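Local coordinates for protein GH127 beta-L-arabinofuranoside (Geobacillus stearothermophilus, PDB 4QK0) that probably hydrolyses beta-L-arabinofuranosidic bonds, releasing L-arabinose from arabinose-containing glycans, at residues A[277-282]-A[346-350]; A[401-405]-A[633-638]; A[533-537]-A[575-581]. One frame throughout, in Å; residues are numbered along the deposited sequence.

Contact 1: residues A[277-282]-A[346-350]; sequences AGLAAK and RMLEL
A277 presents its CB to the flank of helix 346-350, 3.7 Å from CB of R346 and 3.9 Å from SE of M347, a selenomethionine. Small residues dominate on helix 277-282, and the short axes come within 8.5 Å at an angle of 22°, a nearly parallel packing of helices within the catalytic domain, consistent with the (alpha/alpha)6 barrel expected of the six-hairpin clan.

L350 fills the C-terminal half of the interface. Its CG stands anti to the backbone N (chi1 -173°), which carries CD1 to CB of A280 at 3.8 Å and to the backbone of A281. CD2 turns back toward CB of A277.

Bent at chi2 (-62°), the side chain of R346 passes CD alongside CA of G278, where the lack of a side chain lets it lie close. NH1 then turns to its own helix and forms a salt bridge of 2.9 Å with OE1 of E349, which uses its syn lone pair. K282 crosses R346 with NZ 3.9 Å from NH1, and the closeness of the two cations is consistent with E203, whose carboxylate forms salt bridges with both. Replacing R346 by alanine removes the guanidinium and is likely to leave E349 without this mate, deprive E203 of one of its two cations and open a gap beside G278.

No direct hydrogen bond joins the two segments; one water donates to both O of A277 (3.0 Å) and O of R346 (2.6 Å), linking the backbones.

Helix 194-205 lies across the charged end, supplying E203 and packing L199 on R346. Helix 286-302 packs against A277, M347 and L350, helix 208-220 receives L279, and helix 354-365 lies against M347 and L348.

Contact 2: residues A[401-405]-A[633-638]; sequences KPVRQ and WCNRGE
R404 reaches from the catalytic domain to the backbone of W633 in the C-terminal domain, so the contact is a loop-to-loop junction between the helical part of the enzyme and its C-terminal beta-sheet.

Hydrogen bonding is concentrated on one atom. The guanidinium meets O of W633 end-on with both terminal nitrogens, NH1 at 3.0 Å and NH2 at 2.9 Å. The oxygen lies at the edge of the guanidinium, 12° out of its plane, and the extended chain from CG to NE gives the reach. Outside the segments D373 pairs with NH1 and the carbonyl of S370 takes NH2, which further restricts rotation of the group. A water adds an indirect link, accepting from N of R404 and donating to O of C634 at 2.7 Å.

Ring contacts are weaker. CZ of R404 lies 5.3 Å from the centroid of the five-membered ring of W633, a long cation-pi approach that can be at most slightly attractive. F380 and Y630 also meet this indole.

Van der Waals contacts occupy the other end. E638 lays its aliphatic part and carboxylate along P402, and its CB is 3.7 Å from CG1 of V403. The apolar pair is CG1 of V403 with SG of C634, at 4.0 Å.

A sulfur-to-carbonyl contact stands apart: chi1 of -153° turns SG of C634 toward segment 401-405, 3.2 Å from O of P402.

Contact 3: residues A[533-537]-A[575-581]; sequences PVERI and LPRDAKL
O of P576 is gripped twice: NH2 of R536 donates to it across the contact at 2.9 Å, in the carbonyl plane, while N of A579 closes the type I turn of residues 576-579 onto the same oxygen. That NH2 also bonds O of A579 at 2.9 Å, and this second bond is the straighter, with an N-H...O angle of 167° against 141°. One arginine nitrogen therefore joins the first and last carbonyls of the turn, within the C-terminal domain of the family.

The guanidinium has a contact on each face. R577 O stands 3.1 Å above its plane, over the centre; the angle is too poor for a hydrogen bond, yet a carbonyl dipole so placed would be expected to suit the cation. L581 covers the opposite face, with CD2 3.3 Å from NH1. R536 arrives there because its chain is extended from CG to NE, with CG anti to the carbonyl carbon (chi1 -80°).

A water bridges O of A579 and N of L581, 2.8 Å from the latter, with a weak bond from NH1 of R536. On the outer side of the turn NH2 of R577 makes a salt bridge of 2.7 Å with OD2 of D578, meeting that oxygen from above the carboxylate plane.

V534 supplies the apolar part. Its CG1 touches CD2 of L581 at 3.7 Å, and I596 packs on the same valine.

Strand 574-586 runs antiparallel to 593-603 and parallel to 641-647 in the mixed sheet, L575 bonding through its backbone to N646 and K648. Strand 534-539 pairs antiparallel with strand 549-554, whose L552 packs on both L575 and L581, while E535 and I537 pack on P615 and Y613 of the second subunit.

Overall arrangement
The three contacts lie far apart, with centres about 38 Å (1 and 2), 39 Å (1 and 3) and 27 Å (2 and 3) from each other, and share no helix or strand. All are partly buried: contact 1, between two catalytic-domain helices, has most buried residues (five of nine touching), whereas contact 3, a strand and a turn of the C-terminal domain near the second subunit, has two of eight and is the most peripheral. Contact 2 joins loops from different domains. There an arginine grips one backbone carbonyl, in contact 3 two; the arginine of contact 1 makes no hydrogen bond across the segments and pairs with E349 and E203.

Contact 1: residues A[277-282]-A[346-350]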
ATOM      1  N   ALA A 277     -22.806 -12.425 -20.422  1.00 25.69           N
ATOM      2  CA  ALA A 277     -22.453 -12.585 -21.828  1.00 24.89           C
ATOM      3  C   ALA A 277     -23.112 -13.809 -22.468  1.00 29.25           C
ATOM      4  O   ALA A 277     -23.567 -13.746 -23.606  1.00 26.99           O
ATOM      5  CB  ALA A 277     -20.965 -12.677 -21.989  1.00 24.14           C
ATOM      6  N   GLY A 278     -23.143 -14.912 -21.726  1.00 27.38           N
ATOM      7  CA  GLY A 278     -23.866 -16.119 -22.133  1.00 28.48           C
ATOM      8  C   GLY A 278     -25.366 -15.857 -22.333  1.00 28.93           C
ATOM      9  O   GLY A 278     -25.911 -16.286 -23.317  1.00 30.69           O
ATOM     10  N   LEU A 279     -26.002 -15.140 -21.419  1.00 28.01           N
ATOM     11  CA  LEU A 279     -27.398 -14.799 -21.536  1.00 28.36           C
ATOM     12  C   LEU A 279     -27.676 -13.812 -22.681  1.00 31.68           C
ATOM     13  O   LEU A 279     -28.609 -14.008 -23.428  1.00 30.65           O
ATOM     14  CB  LEU A 279     -27.922 -14.184 -20.277  1.00 27.04           C
ATOM     15  CG  LEU A 279     -28.039 -15.131 -19.099  1.00 30.88           C
ATOM     16  CD1 LEU A 279     -28.168 -14.311 -17.811  1.00 30.78           C
ATOM     17  CD2 LEU A 279     -29.208 -16.093 -19.263  1.00 29.40           C
ATOM     18  N   ALA A 280     -26.845 -12.799 -22.856  1.00 28.62           N
ATOM     19  CA  ALA A 280     -27.001 -11.928 -24.012  1.00 30.24           C
ATOM     20  C   ALA A 280     -26.999 -12.713 -25.333  1.00 32.82           C
ATOM     21  O   ALA A 280     -27.744 -12.410 -26.233  1.00 31.71           O
ATOM     22  CB  ALA A 280     -25.915 -10.886 -24.052  1.00 29.89           C
ATOM     23  N   ALA A 281     -26.135 -13.719 -25.445  1.00 36.13           N
ATOM     24  CA  ALA A 281     -26.052 -14.521 -26.658  1.00 38.66           C
ATOM     25  C   ALA A 281     -27.289 -15.365 -26.839  1.00 43.87           C
ATOM     26  O   ALA A 281     -27.877 -15.375 -27.894  1.00 46.84           O
ATOM     27  CB  ALA A 281     -24.831 -15.442 -26.602  1.00 39.69           C
ATOM     28  N   LYS A 282     -27.654 -16.113 -25.802  1.00 45.23           N
ATOM     29  CA  LYS A 282     -28.728 -17.045 -25.915  1.00 46.25           C
ATOM     30  C   LYS A 282     -30.081 -16.357 -26.047  1.00 50.25           C
ATOM     31  O   LYS A 282     -30.926 -16.876 -26.748  1.00 53.34           O
ATOM     32  CB  LYS A 282     -28.719 -18.030 -24.749  1.00 45.70           C
ATOM     33  CG  LYS A 282     -27.476 -18.922 -24.769  1.00 48.25           C
ATOM     34  CD  LYS A 282     -27.566 -20.028 -23.743  1.00 51.23           C
ATOM     35  CE  LYS A 282     -26.214 -20.647 -23.429  1.00 58.03           C
ATOM     36  NZ  LYS A 282     -25.578 -21.293 -24.601  1.00 55.12           N
ATOM     37  N   ARG A 346     -17.184 -16.678 -23.508  1.00 30.72           N
ATOM     38  CA  ARG A 346     -18.540 -16.254 -23.754  1.00 30.91           C
ATOM     39  C   ARG A 346     -18.597 -15.002 -24.602  1.00 31.48           C
ATOM     40  O   ARG A 346     -19.558 -14.811 -25.370  1.00 31.03           O
ATOM     41  CB  ARG A 346     -19.292 -15.998 -22.459  1.00 31.35           C
ATOM     42  CG  ARG A 346     -19.512 -17.251 -21.638  1.00 34.20           C
ATOM     43  CD  ARG A 346     -20.351 -18.273 -22.379  1.00 36.56           C
ATOM     44  NE  ARG A 346     -20.904 -19.301 -21.510  1.00 41.17           N
ATOM     45  CZ  ARG A 346     -21.707 -20.286 -21.915  1.00 41.40           C
ATOM     46  NH1 ARG A 346     -22.056 -20.371 -23.187  1.00 39.77           N
ATOM     47  NH2 ARG A 346     -22.149 -21.217 -21.048  1.00 42.87           N
HETATM   48  N   MSE A 347     -17.620 -14.104 -24.439  1.00 27.21           N
HETATM   49  CA  MSE A 347     -17.630 -12.882 -25.269  1.00 24.94           C
HETATM   50  C   MSE A 347     -17.461 -13.314 -26.702  1.00 24.00           C
HETATM   51  O   MSE A 347     -18.060 -12.747 -27.585  1.00 25.63           O
HETATM   52  CB  MSE A 347     -16.560 -11.869 -24.936  1.00 22.70           C
HETATM   53  CG  MSE A 347     -16.714 -11.203 -23.565  1.00 22.48           C
HETATM   54 SE   MSE A 347     -18.361 -10.178 -23.384  1.00 27.18          SE
HETATM   55  CE  MSE A 347     -17.987  -8.669 -24.585  1.00 23.41           C
ATOM     56  N   LEU A 348     -16.614 -14.281 -26.954  1.00 25.38           N
ATOM     57  CA  LEU A 348     -16.413 -14.779 -28.299  1.00 29.92           C
ATOM     58  C   LEU A 348     -17.698 -15.348 -28.913  1.00 33.86           C
ATOM     59  O   LEU A 348     -17.896 -15.243 -30.089  1.00 31.22           O
ATOM     60  CB  LEU A 348     -15.353 -15.862 -28.318  1.00 31.34           C
ATOM     61  CG  LEU A 348     -13.945 -15.282 -28.252  1.00 32.42           C
ATOM     62  CD1 LEU A 348     -12.930 -16.391 -28.022  1.00 30.73           C
ATOM     63  CD2 LEU A 348     -13.635 -14.494 -29.514  1.00 32.32           C
ATOM     64  N   GLU A 349     -18.550 -15.958 -28.102  1.00 39.63           N
ATOM     65  CA  GLU A 349     -19.832 -16.481 -28.585  1.00 43.02           C
ATOM     66  C   GLU A 349     -20.810 -15.352 -28.838  1.00 42.61           C
ATOM     67  O   GLU A 349     -21.719 -15.474 -29.624  1.00 48.59           O
ATOM     68  CB  GLU A 349     -20.384 -17.508 -27.599  1.00 45.32           C
ATOM     69  CG  GLU A 349     -19.507 -18.777 -27.593  1.00 47.28           C
ATOM     70  CD  GLU A 349     -19.788 -19.742 -26.429  1.00 52.80           C
ATOM     71  OE1 GLU A 349     -20.756 -19.490 -25.661  1.00 42.85           O
ATOM     72  OE2 GLU A 349     -19.024 -20.729 -26.265  1.00 46.64           O
ATOM     73  N   LEU A 350     -20.575 -14.213 -28.222  1.00 39.63           N
ATOM     74  CA  LEU A 350     -21.425 -13.062 -28.420  1.00 38.98           C
ATOM     75  C   LEU A 350     -21.043 -12.218 -29.631  1.00 39.06           C
ATOM     76  O   LEU A 350     -21.885 -11.584 -30.257  1.00 49.81           O
ATOM     77  CB  LEU A 350     -21.320 -12.221 -27.176  1.00 38.61           C
ATOM     78  CG  LEU A 350     -22.201 -11.014 -26.974  1.00 37.30           C
ATOM     79  CD1 LEU A 350     -23.669 -11.421 -27.039  1.00 38.28           C
ATOM     80  CD2 LEU A 350     -21.870 -10.405 -25.613  1.00 41.58           C
TER
HETATM   81  O   HOH W   1     -21.997 -15.675 -25.300  1.00 44.33           O

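Contact 2: residues A[401-405]-A[633-638]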
ATOM      1  N   LYS A 401       2.976 -13.048  -1.255  1.00 29.09           N
ATOM      2  CA  LYS A 401       3.935 -14.070  -0.814  1.00 30.10           C
ATOM      3  C   LYS A 401       5.065 -14.130  -1.796  1.00 27.83           C
ATOM      4  O   LYS A 401       4.849 -14.186  -2.979  1.00 29.69           O
ATOM      5  CB  LYS A 401       3.304 -15.443  -0.723  1.00 30.33           C
ATOM      6  CG  LYS A 401       2.129 -15.533   0.183  1.00 32.51           C
ATOM      7  CD  LYS A 401       2.508 -15.197   1.592  1.00 40.48           C
ATOM      8  CE  LYS A 401       1.270 -14.995   2.437  1.00 49.05           C
ATOM      9  NZ  LYS A 401       1.689 -15.030   3.867  1.00 57.45           N
ATOM     10  N   PRO A 402       6.293 -14.074  -1.296  1.00 31.97           N
ATOM     11  CA  PRO A 402       7.439 -14.048  -2.206  1.00 32.47           C
ATOM     12  C   PRO A 402       7.799 -15.392  -2.803  1.00 28.84           C
ATOM     13  O   PRO A 402       8.556 -15.445  -3.749  1.00 28.49           O
ATOM     14  CB  PRO A 402       8.596 -13.529  -1.318  1.00 31.75           C
ATOM     15  CG  PRO A 402       8.185 -13.853   0.067  1.00 31.11           C
ATOM     16  CD  PRO A 402       6.679 -13.760   0.106  1.00 33.42           C
ATOM     17  N   VAL A 403       7.288 -16.476  -2.232  1.00 27.01           N
ATOM     18  CA  VAL A 403       7.405 -17.778  -2.854  1.00 26.28           C
ATOM     19  C   VAL A 403       6.083 -18.528  -2.828  1.00 26.55           C
ATOM     20  O   VAL A 403       5.198 -18.208  -2.023  1.00 22.36           O
ATOM     21  CB  VAL A 403       8.479 -18.653  -2.148  1.00 30.74           C
ATOM     22  CG1 VAL A 403       9.809 -17.946  -2.236  1.00 35.37           C
ATOM     23  CG2 VAL A 403       8.120 -18.977  -0.691  1.00 29.19           C
ATOM     24  N   ARG A 404       5.950 -19.517  -3.713  1.00 25.97           N
ATOM     25  CA  ARG A 404       4.706 -20.242  -3.837  1.00 27.97           C
ATOM     26  C   ARG A 404       4.631 -21.207  -2.683  1.00 31.33           C
ATOM     27  O   ARG A 404       5.637 -21.482  -2.070  1.00 31.31           O
ATOM     28  CB  ARG A 404       4.635 -20.963  -5.199  1.00 27.63           C
ATOM     29  CG  ARG A 404       4.632 -20.038  -6.434  1.00 24.01           C
ATOM     30  CD  ARG A 404       4.180 -20.761  -7.723  1.00 23.89           C
ATOM     31  NE  ARG A 404       4.223 -19.878  -8.881  1.00 21.13           N
ATOM     32  CZ  ARG A 404       5.308 -19.599  -9.562  1.00 22.00           C
ATOM     33  NH1 ARG A 404       6.457 -20.153  -9.249  1.00 23.40           N
ATOM     34  NH2 ARG A 404       5.276 -18.690 -10.514  1.00 22.87           N
ATOM     35  N   GLN A 405       3.445 -21.686  -2.362  1.00 31.71           N
ATOM     36  CA  GLN A 405       3.293 -22.589  -1.249  1.00 37.16           C
ATOM     37  C   GLN A 405       2.095 -23.509  -1.459  1.00 42.93           C
ATOM     38  O   GLN A 405       1.402 -23.433  -2.487  1.00 42.45           O
ATOM     39  CB  GLN A 405       3.082 -21.774   0.019  1.00 40.58           C
ATOM     40  CG  GLN A 405       1.906 -20.834  -0.066  1.00 40.65           C
ATOM     41  CD  GLN A 405       1.752 -19.913   1.146  1.00 43.14           C
ATOM     42  OE1 GLN A 405       2.645 -19.116   1.482  1.00 39.83           O
ATOM     43  NE2 GLN A 405       0.583 -19.981   1.780  1.00 48.27           N
ATOM     44  N   TRP A 633       8.548 -17.287 -13.307  1.00 24.86           N
ATOM     45  CA  TRP A 633       9.298 -16.674 -12.210  1.00 26.10           C
ATOM     46  C   TRP A 633       9.092 -17.488 -10.948  1.00 24.09           C
ATOM     47  O   TRP A 633       8.162 -18.297 -10.853  1.00 29.67           O
ATOM     48  CB  TRP A 633       8.905 -15.162 -12.054  1.00 24.85           C
ATOM     49  CG  TRP A 633       7.805 -14.868 -11.076  1.00 22.69           C
ATOM     50  CD1 TRP A 633       6.483 -14.949 -11.293  1.00 20.81           C
ATOM     51  CD2 TRP A 633       7.968 -14.434  -9.718  1.00 24.28           C
ATOM     52  NE1 TRP A 633       5.805 -14.668 -10.153  1.00 20.57           N
ATOM     53  CE2 TRP A 633       6.693 -14.317  -9.171  1.00 21.64           C
ATOM     54  CE3 TRP A 633       9.096 -14.172  -8.902  1.00 24.97           C
ATOM     55  CZ2 TRP A 633       6.475 -13.919  -7.853  1.00 23.51           C
ATOM     56  CZ3 TRP A 633       8.892 -13.794  -7.603  1.00 24.76           C
ATOM     57  CH2 TRP A 633       7.584 -13.645  -7.084  1.00 25.09           C
ATOM     58  N   CYS A 634       9.997 -17.303  -9.995  1.00 24.61           N
ATOM     59  CA  CYS A 634       9.933 -17.941  -8.663  1.00 21.76           C
ATOM     60  C   CYS A 634       9.988 -19.464  -8.723  1.00 21.69           C
ATOM     61  O   CYS A 634       9.433 -20.130  -7.852  1.00 18.67           O
ATOM     62  CB  CYS A 634       8.698 -17.508  -7.922  1.00 24.02           C
ATOM     63  SG  CYS A 634       8.813 -17.548  -6.139  1.00 29.18           S
ATOM     64  N   ASN A 635      10.678 -19.996  -9.716  1.00 21.71           N
ATOM     65  CA  ASN A 635      11.018 -21.410  -9.716  1.00 28.73           C
ATOM     66  C   ASN A 635      12.500 -21.666  -9.379  1.00 32.65           C
ATOM     67  O   ASN A 635      12.918 -22.787  -9.351  1.00 35.12           O
ATOM     68  CB  ASN A 635      10.690 -22.057 -11.071  1.00 29.12           C
ATOM     69  CG  ASN A 635       9.189 -22.231 -11.244  1.00 28.53           C
ATOM     70  OD1 ASN A 635       8.602 -23.219 -10.827  1.00 28.04           O
ATOM     71  ND2 ASN A 635       8.573 -21.230 -11.817  1.00 28.65           N
ATOM     72  N   ARG A 636      13.265 -20.613  -9.101  1.00 33.61           N
ATOM     73  CA  ARG A 636      14.672 -20.734  -8.788  1.00 30.40           C
ATOM     74  C   ARG A 636      14.999 -19.986  -7.510  1.00 27.49           C
ATOM     75  O   ARG A 636      16.025 -19.402  -7.371  1.00 32.35           O
ATOM     76  CB  ARG A 636      15.456 -20.208  -9.956  1.00 29.77           C
ATOM     77  CG  ARG A 636      15.241 -21.064 -11.199  1.00 27.72           C
ATOM     78  CD  ARG A 636      15.824 -20.445 -12.452  1.00 27.77           C
ATOM     79  NE  ARG A 636      15.263 -19.124 -12.739  1.00 28.47           N
ATOM     80  CZ  ARG A 636      15.865 -18.189 -13.459  1.00 26.64           C
ATOM     81  NH1 ARG A 636      17.081 -18.387 -13.953  1.00 27.72           N
ATOM     82  NH2 ARG A 636      15.295 -17.019 -13.625  1.00 28.26           N
ATOM     83  N   GLY A 637      14.102 -20.069  -6.554  1.00 28.82           N
ATOM     84  CA  GLY A 637      14.290 -19.518  -5.236  1.00 27.56           C
ATOM     85  C   GLY A 637      13.780 -18.098  -5.067  1.00 32.22           C
ATOM     86  O   GLY A 637      13.526 -17.360  -6.022  1.00 27.31           O
ATOM     87  N   GLU A 638      13.648 -17.734  -3.808  1.00 34.47           N
ATOM     88  CA  GLU A 638      13.198 -16.419  -3.408  1.00 36.61           C
ATOM     89  C   GLU A 638      14.126 -15.331  -3.941  1.00 32.87           C
ATOM     90  O   GLU A 638      15.341 -15.492  -4.002  1.00 32.53           O
ATOM     91  CB  GLU A 638      13.106 -16.346  -1.891  1.00 36.73           C
ATOM     92  CG  GLU A 638      12.382 -15.113  -1.380  1.00 41.66           C
ATOM     93  CD  GLU A 638      11.902 -15.237   0.068  1.00 38.94           C
ATOM     94  OE1 GLU A 638      11.467 -16.315   0.493  1.00 52.52           O
ATOM     95  OE2 GLU A 638      11.998 -14.250   0.807  1.00 39.75           O
TER
HETATM   96  O   HOH W   2       7.973 -20.900  -5.702  1.00 24.62           O

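Contact 3: residues A[533-537]-A[575-581]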
ATOM      1  N   PRO A 533       9.165 -10.377 -32.907  1.00 27.67           N
ATOM      2  CA  PRO A 533      10.238  -9.553 -32.393  1.00 27.48           C
ATOM      3  C   PRO A 533      10.097  -9.268 -30.909  1.00 27.59           C
ATOM      4  O   PRO A 533       8.995  -9.420 -30.341  1.00 32.48           O
ATOM      5  CB  PRO A 533      10.034  -8.223 -33.131  1.00 26.78           C
ATOM      6  CG  PRO A 533       8.573  -8.152 -33.389  1.00 26.58           C
ATOM      7  CD  PRO A 533       8.184  -9.593 -33.676  1.00 28.11           C
ATOM      8  N   VAL A 534      11.184  -8.872 -30.251  1.00 27.97           N
ATOM      9  CA  VAL A 534      11.081  -8.444 -28.835  1.00 27.93           C
ATOM     10  C   VAL A 534      10.442  -7.074 -28.844  1.00 24.91           C
ATOM     11  O   VAL A 534      10.945  -6.218 -29.477  1.00 24.51           O
ATOM     12  CB  VAL A 534      12.444  -8.348 -28.130  1.00 32.06           C
ATOM     13  CG1 VAL A 534      12.297  -7.756 -26.710  1.00 31.08           C
ATOM     14  CG2 VAL A 534      13.063  -9.728 -28.019  1.00 32.83           C
ATOM     15  N   GLU A 535       9.357  -6.889 -28.132  1.00 24.78           N
ATOM     16  CA  GLU A 535       8.730  -5.622 -28.080  1.00 27.52           C
ATOM     17  C   GLU A 535       8.891  -4.956 -26.690  1.00 27.34           C
ATOM     18  O   GLU A 535       8.837  -5.610 -25.666  1.00 24.91           O
ATOM     19  CB  GLU A 535       7.229  -5.774 -28.312  1.00 32.01           C
ATOM     20  CG  GLU A 535       6.813  -6.382 -29.639  1.00 36.58           C
ATOM     21  CD  GLU A 535       6.799  -5.402 -30.824  1.00 39.69           C
ATOM     22  OE1 GLU A 535       7.422  -4.297 -30.755  1.00 36.39           O
ATOM     23  OE2 GLU A 535       6.198  -5.791 -31.866  1.00 36.81           O
ATOM     24  N   ARG A 536       9.025  -3.636 -26.707  1.00 29.93           N
ATOM     25  CA  ARG A 536       9.009  -2.795 -25.520  1.00 30.95           C
ATOM     26  C   ARG A 536       7.585  -2.286 -25.355  1.00 29.44           C
ATOM     27  O   ARG A 536       7.125  -1.492 -26.166  1.00 31.90           O
ATOM     28  CB  ARG A 536       9.946  -1.594 -25.717  1.00 33.65           C
ATOM     29  CG  ARG A 536      11.439  -1.873 -25.508  1.00 39.47           C
ATOM     30  CD  ARG A 536      12.224  -0.558 -25.725  1.00 42.77           C
ATOM     31  NE  ARG A 536      13.624  -0.591 -25.343  1.00 51.41           N
ATOM     32  CZ  ARG A 536      14.584  -1.214 -26.037  1.00 60.93           C
ATOM     33  NH1 ARG A 536      14.313  -1.867 -27.181  1.00 55.14           N
ATOM     34  NH2 ARG A 536      15.832  -1.198 -25.589  1.00 59.16           N
ATOM     35  N   ILE A 537       6.878  -2.735 -24.338  1.00 24.77           N
ATOM     36  CA  ILE A 537       5.503  -2.329 -24.171  1.00 25.46           C
ATOM     37  C   ILE A 537       5.408  -1.122 -23.222  1.00 27.37           C
ATOM     38  O   ILE A 537       6.009  -1.133 -22.131  1.00 29.53           O
ATOM     39  CB  ILE A 537       4.687  -3.497 -23.607  1.00 26.08           C
ATOM     40  CG1 ILE A 537       4.834  -4.762 -24.505  1.00 25.89           C
ATOM     41  CG2 ILE A 537       3.229  -3.112 -23.484  1.00 27.13           C
ATOM     42  CD1 ILE A 537       4.413  -4.567 -25.954  1.00 25.51           C
ATOM     43  N   LEU A 575      16.684   0.536 -18.571  1.00 34.86           N
ATOM     44  CA  LEU A 575      16.803  -0.011 -19.894  1.00 36.14           C
ATOM     45  C   LEU A 575      16.827   1.141 -20.826  1.00 32.34           C
ATOM     46  O   LEU A 575      15.824   1.813 -20.982  1.00 33.29           O
ATOM     47  CB  LEU A 575      15.618  -0.958 -20.167  1.00 37.65           C
ATOM     48  CG  LEU A 575      15.662  -1.654 -21.523  1.00 45.35           C
ATOM     49  CD1 LEU A 575      16.887  -2.561 -21.648  1.00 48.51           C
ATOM     50  CD2 LEU A 575      14.428  -2.518 -21.769  1.00 49.77           C
ATOM     51  N   PRO A 576      17.957   1.405 -21.471  1.00 35.27           N
ATOM     52  CA  PRO A 576      17.935   2.466 -22.493  1.00 35.82           C
ATOM     53  C   PRO A 576      17.092   2.098 -23.700  1.00 38.02           C
ATOM     54  O   PRO A 576      16.984   0.918 -24.050  1.00 33.68           O
ATOM     55  CB  PRO A 576      19.384   2.573 -22.950  1.00 34.96           C
ATOM     56  CG  PRO A 576      20.162   1.715 -22.050  1.00 37.25           C
ATOM     57  CD  PRO A 576      19.247   0.718 -21.426  1.00 35.86           C
ATOM     58  N   ARG A 577      16.451   3.100 -24.300  1.00 54.41           N
ATOM     59  CA  ARG A 577      15.561   2.912 -25.496  1.00 68.05           C
ATOM     60  C   ARG A 577      16.272   2.215 -26.656  1.00 56.03           C
ATOM     61  O   ARG A 577      15.663   1.450 -27.381  1.00 56.68           O
ATOM     62  CB  ARG A 577      14.925   4.264 -26.007  1.00 75.30           C
ATOM     63  CG  ARG A 577      15.888   5.305 -26.605  1.00 78.82           C
ATOM     64  CD  ARG A 577      16.824   5.861 -25.529  1.00 85.14           C
ATOM     65  NE  ARG A 577      18.195   5.312 -25.454  1.00 81.18           N
ATOM     66  CZ  ARG A 577      19.022   5.580 -24.432  1.00 81.18           C
ATOM     67  NH1 ARG A 577      18.620   6.349 -23.410  1.00 78.97           N
ATOM     68  NH2 ARG A 577      20.252   5.097 -24.422  1.00 79.40           N
ATOM     69  N   ASP A 578      17.555   2.488 -26.806  1.00 50.18           N
ATOM     70  CA  ASP A 578      18.302   2.013 -27.950  1.00 60.81           C
ATOM     71  C   ASP A 578      18.946   0.680 -27.755  1.00 54.17           C
ATOM     72  O   ASP A 578      19.550   0.186 -28.690  1.00 54.36           O
ATOM     73  CB  ASP A 578      19.449   2.976 -28.263  1.00 75.15           C
ATOM     74  CG  ASP A 578      20.496   3.055 -27.114  1.00 88.60           C
ATOM     75  OD1 ASP A 578      20.796   2.024 -26.449  1.00 99.22           O
ATOM     76  OD2 ASP A 578      21.023   4.162 -26.876  1.00 90.37           O
ATOM     77  N   ALA A 579      18.935   0.166 -26.527  1.00 51.88           N
ATOM     78  CA  ALA A 579      19.638  -1.063 -26.227  1.00 54.41           C
ATOM     79  C   ALA A 579      19.098  -2.160 -27.107  1.00 58.17           C
ATOM     80  O   ALA A 579      17.899  -2.225 -27.369  1.00 57.34           O
ATOM     81  CB  ALA A 579      19.475  -1.458 -24.777  1.00 56.37           C
ATOM     82  N   LYS A 580      20.007  -2.980 -27.613  1.00 59.65           N
ATOM     83  CA  LYS A 580      19.677  -3.963 -28.616  1.00 66.57           C
ATOM     84  C   LYS A 580      19.369  -5.270 -27.937  1.00 52.39           C
ATOM     85  O   LYS A 580      20.211  -5.869 -27.282  1.00 48.00           O
ATOM     86  CB  LYS A 580      20.789  -4.036 -29.662  1.00 78.38           C
ATOM     87  CG  LYS A 580      21.054  -2.670 -30.303  1.00 84.87           C
ATOM     88  CD  LYS A 580      19.928  -2.138 -31.186  1.00 84.15           C
ATOM     89  CE  LYS A 580      20.277  -2.333 -32.646  1.00 85.28           C
ATOM     90  NZ  LYS A 580      21.329  -1.400 -33.126  1.00 84.19           N
ATOM     91  N   LEU A 581      18.114  -5.677 -28.066  1.00 47.04           N
ATOM     92  CA  LEU A 581      17.629  -6.844 -27.373  1.00 45.62           C
ATOM     93  C   LEU A 581      17.630  -8.039 -28.317  1.00 43.63           C
ATOM     94  O   LEU A 581      17.432  -7.881 -29.511  1.00 44.62           O
ATOM     95  CB  LEU A 581      16.226  -6.600 -26.835  1.00 46.05           C
ATOM     96  CG  LEU A 581      15.839  -5.696 -25.686  1.00 50.53           C
ATOM     97  CD1 LEU A 581      16.960  -4.774 -25.310  1.00 53.98           C
ATOM     98  CD2 LEU A 581      14.545  -4.930 -25.948  1.00 47.59           C
TER
HETATM   99  O   HOH W   3      16.563  -3.594 -29.121  1.00 53.32           O